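Local coordinates for protein diaminopimelate decarboxylase (Aquifex aeolicus, PDB 2P3E) that probably catalyses the pyridoxal phosphate-dependent decarboxylation of meso-diaminopimelate to L-lysine, the last step of lysine biosynthesis by this route, at residues S320-Y325 against F379-H384. Residues are numbered along the deposited sequence; the frame is centred on the assembly and turned at random.
Sequences SIYNAY and FAMSSH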
loop_
_atom_site.group_PDB
_atom_site.type_symbol
_atom_site.label_atom_id
_atom_site.label_comp_id
_atom_site.label_asym_id
_atom_site.label_seq_id
_atom_site.Cartn_x
_atom_site.Cartn_y
_atom_site.Cartn_z
ATOM N N SER B 320 -6.115 -6.936 -5.508
ATOM C CA SER B 320 -5.823 -7.611 -4.239
ATOM C C SER B 320 -6.754 -7.195 -3.104
ATOM O O SER B 320 -7.328 -8.050 -2.422
ATOM C CB SER B 320 -4.371 -7.349 -3.818
ATOM O OG SER B 320 -4.072 -8.040 -2.611
ATOM N N ILE B 321 -6.921 -5.888 -2.908
ATOM C CA ILE B 321 -7.652 -5.413 -1.735
ATOM C C ILE B 321 -9.141 -5.158 -1.943
ATOM O O ILE B 321 -9.897 -5.127 -0.959
ATOM C CB ILE B 321 -6.953 -4.195 -1.032
ATOM C CG1 ILE B 321 -7.033 -2.939 -1.901
ATOM C CG2 ILE B 321 -5.507 -4.574 -0.646
ATOM C CD1 ILE B 321 -6.590 -1.653 -1.193
ATOM N N TYR B 322 -9.563 -5.007 -3.203
ATOM C CA TYR B 322 -10.975 -4.763 -3.516
ATOM C C TYR B 322 -11.636 -5.866 -4.359
ATOM O O TYR B 322 -12.845 -5.805 -4.608
ATOM C CB TYR B 322 -11.174 -3.401 -4.213
ATOM C CG TYR B 322 -10.592 -2.183 -3.512
ATOM C CD1 TYR B 322 -10.922 -1.876 -2.185
ATOM C CD2 TYR B 322 -9.747 -1.315 -4.190
ATOM C CE1 TYR B 322 -10.390 -0.746 -1.547
ATOM C CE2 TYR B 322 -9.218 -0.197 -3.579
ATOM C CZ TYR B 322 -9.538 0.089 -2.251
ATOM O OH TYR B 322 -9.014 1.223 -1.647
ATOM N N ASN B 323 -10.852 -6.860 -4.779
ATOM C CA ASN B 323 -11.225 -7.816 -5.848
ATOM C C ASN B 323 -11.674 -7.069 -7.098
ATOM O O ASN B 323 -12.574 -7.506 -7.823
ATOM C CB ASN B 323 -12.274 -8.855 -5.375
ATOM C CG ASN B 323 -12.512 -9.989 -6.402
ATOM O OD1 ASN B 323 -11.632 -10.356 -7.198
ATOM N ND2 ASN B 323 -13.713 -10.548 -6.374
ATOM N N ALA B 324 -11.022 -5.933 -7.343
ATOM C CA ALA B 324 -11.360 -5.052 -8.441
ATOM C C ALA B 324 -11.016 -5.692 -9.767
ATOM O O ALA B 324 -10.006 -6.406 -9.887
ATOM C CB ALA B 324 -10.623 -3.700 -8.294
ATOM N N TYR B 325 -11.870 -5.437 -10.758
ATOM C CA TYR B 325 -11.640 -5.862 -12.122
ATOM C C TYR B 325 -10.837 -4.791 -12.884
ATOM O O TYR B 325 -11.264 -3.623 -13.008
ATOM C CB TYR B 325 -12.988 -6.127 -12.843
ATOM C CG TYR B 325 -12.821 -6.661 -14.254
ATOM C CD1 TYR B 325 -13.020 -8.018 -14.543
ATOM C CD2 TYR B 325 -12.418 -5.822 -15.297
ATOM C CE1 TYR B 325 -12.825 -8.509 -15.827
ATOM C CE2 TYR B 325 -12.243 -6.309 -16.589
ATOM C CZ TYR B 325 -12.449 -7.648 -16.842
ATOM O OH TYR B 325 -12.263 -8.114 -18.116
ATOM N N PHE B 379 -0.551 3.946 -9.277
ATOM C CA PHE B 379 0.705 4.352 -8.674
ATOM C C PHE B 379 0.501 5.022 -7.310
ATOM O O PHE B 379 1.338 4.882 -6.421
ATOM C CB PHE B 379 1.523 5.299 -9.582
ATOM C CG PHE B 379 2.948 5.453 -9.121
ATOM C CD1 PHE B 379 3.944 4.613 -9.618
ATOM C CD2 PHE B 379 3.287 6.400 -8.152
ATOM C CE1 PHE B 379 5.280 4.735 -9.179
ATOM C CE2 PHE B 379 4.615 6.514 -7.685
ATOM C CZ PHE B 379 5.607 5.677 -8.201
ATOM N N ALA B 380 -0.602 5.742 -7.149
ATOM C CA ALA B 380 -0.897 6.477 -5.919
ATOM C C ALA B 380 -0.860 5.583 -4.655
ATOM O O ALA B 380 -0.497 6.051 -3.572
ATOM C CB ALA B 380 -2.242 7.224 -6.033
ATOM N N MET B 381 -1.209 4.303 -4.815
ATOM C CA MET B 381 -1.234 3.352 -3.691
ATOM C C MET B 381 -0.062 2.359 -3.722
ATOM O O MET B 381 -0.015 1.429 -2.927
ATOM C CB MET B 381 -2.575 2.602 -3.644
ATOM C CG MET B 381 -3.791 3.539 -3.599
ATOM S SD MET B 381 -5.375 2.663 -3.401
ATOM C CE MET B 381 -5.459 2.509 -1.639
ATOM N N SER B 382 0.885 2.586 -4.636
ATOM C CA SER B 382 2.071 1.745 -4.789
ATOM C C SER B 382 3.048 1.887 -3.605
ATOM O O SER B 382 3.314 3.011 -3.102
ATOM C CB SER B 382 2.764 2.085 -6.121
ATOM O OG SER B 382 3.883 1.259 -6.356
ATOM N N SER B 383 3.557 0.742 -3.142
ATOM C CA SER B 383 4.419 0.697 -1.956
ATOM C C SER B 383 5.769 0.064 -2.308
ATOM O O SER B 383 6.072 -0.195 -3.496
ATOM C CB SER B 383 3.734 -0.099 -0.829
ATOM O OG SER B 383 3.733 -1.490 -1.155
ATOM N N HIS B 384 6.577 -0.171 -1.268
ATOM C CA HIS B 384 7.874 -0.824 -1.391
ATOM C C HIS B 384 7.899 -2.193 -0.734
ATOM O O HIS B 384 8.968 -2.730 -0.446
ATOM C CB HIS B 384 8.986 0.052 -0.783
ATOM C CG HIS B 384 9.203 1.325 -1.537
ATOM N ND1 HIS B 384 9.237 2.560 -0.927
ATOM C CD2 HIS B 384 9.364 1.547 -2.862
ATOM C CE1 HIS B 384 9.445 3.492 -1.845
ATOM N NE2 HIS B 384 9.503 2.904 -3.028
#
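M381 reaches across from the loop to meet Y322 and I321 chiefly with its terminal methyl. CE lies 3.8 Å from the phenol oxygen OH of Y322 and 4.3 Å from CD1 of I321. The first is a van der Waals touch at the hydroxyl end of the ring. The second is plain apolar packing of two methyls. No hydrogen bond crosses the contact, and only 81 Å² is buried in all.

The side chains of Y322 and M381 approach from opposite directions. M381 runs out extended as far as its sulfur, then bends at the last torsion (chi3 86°), which turns the methyl toward the helix residues. The Y322 ring is backed by its own neighbour. CG1 of I321 packs against one face of the ring, 3.7 Å above the plane and over the ring centre. I321 thus serves both partners: CG1 covers a ring face, and CD1 goes on to M381. The backbones stay well apart, with 11.0 Å between CA of I321 and CA of M381.

Y322 probably binds substrate, as do R318 and Y377 nearby, so the contact probably borders the substrate pocket. The second subunit closes in here too: its E349, which probably also binds substrate, packs on Y322, its I321 on I321, and its Y385 on M381. This fits the dimer-interface active sites of class-II decarboxylases.

Within the chain, the contact joins the C-terminal end of helix 318-322 to a short 3-10 turn, 379-381, in the loop between strands 368-371 and 392-397.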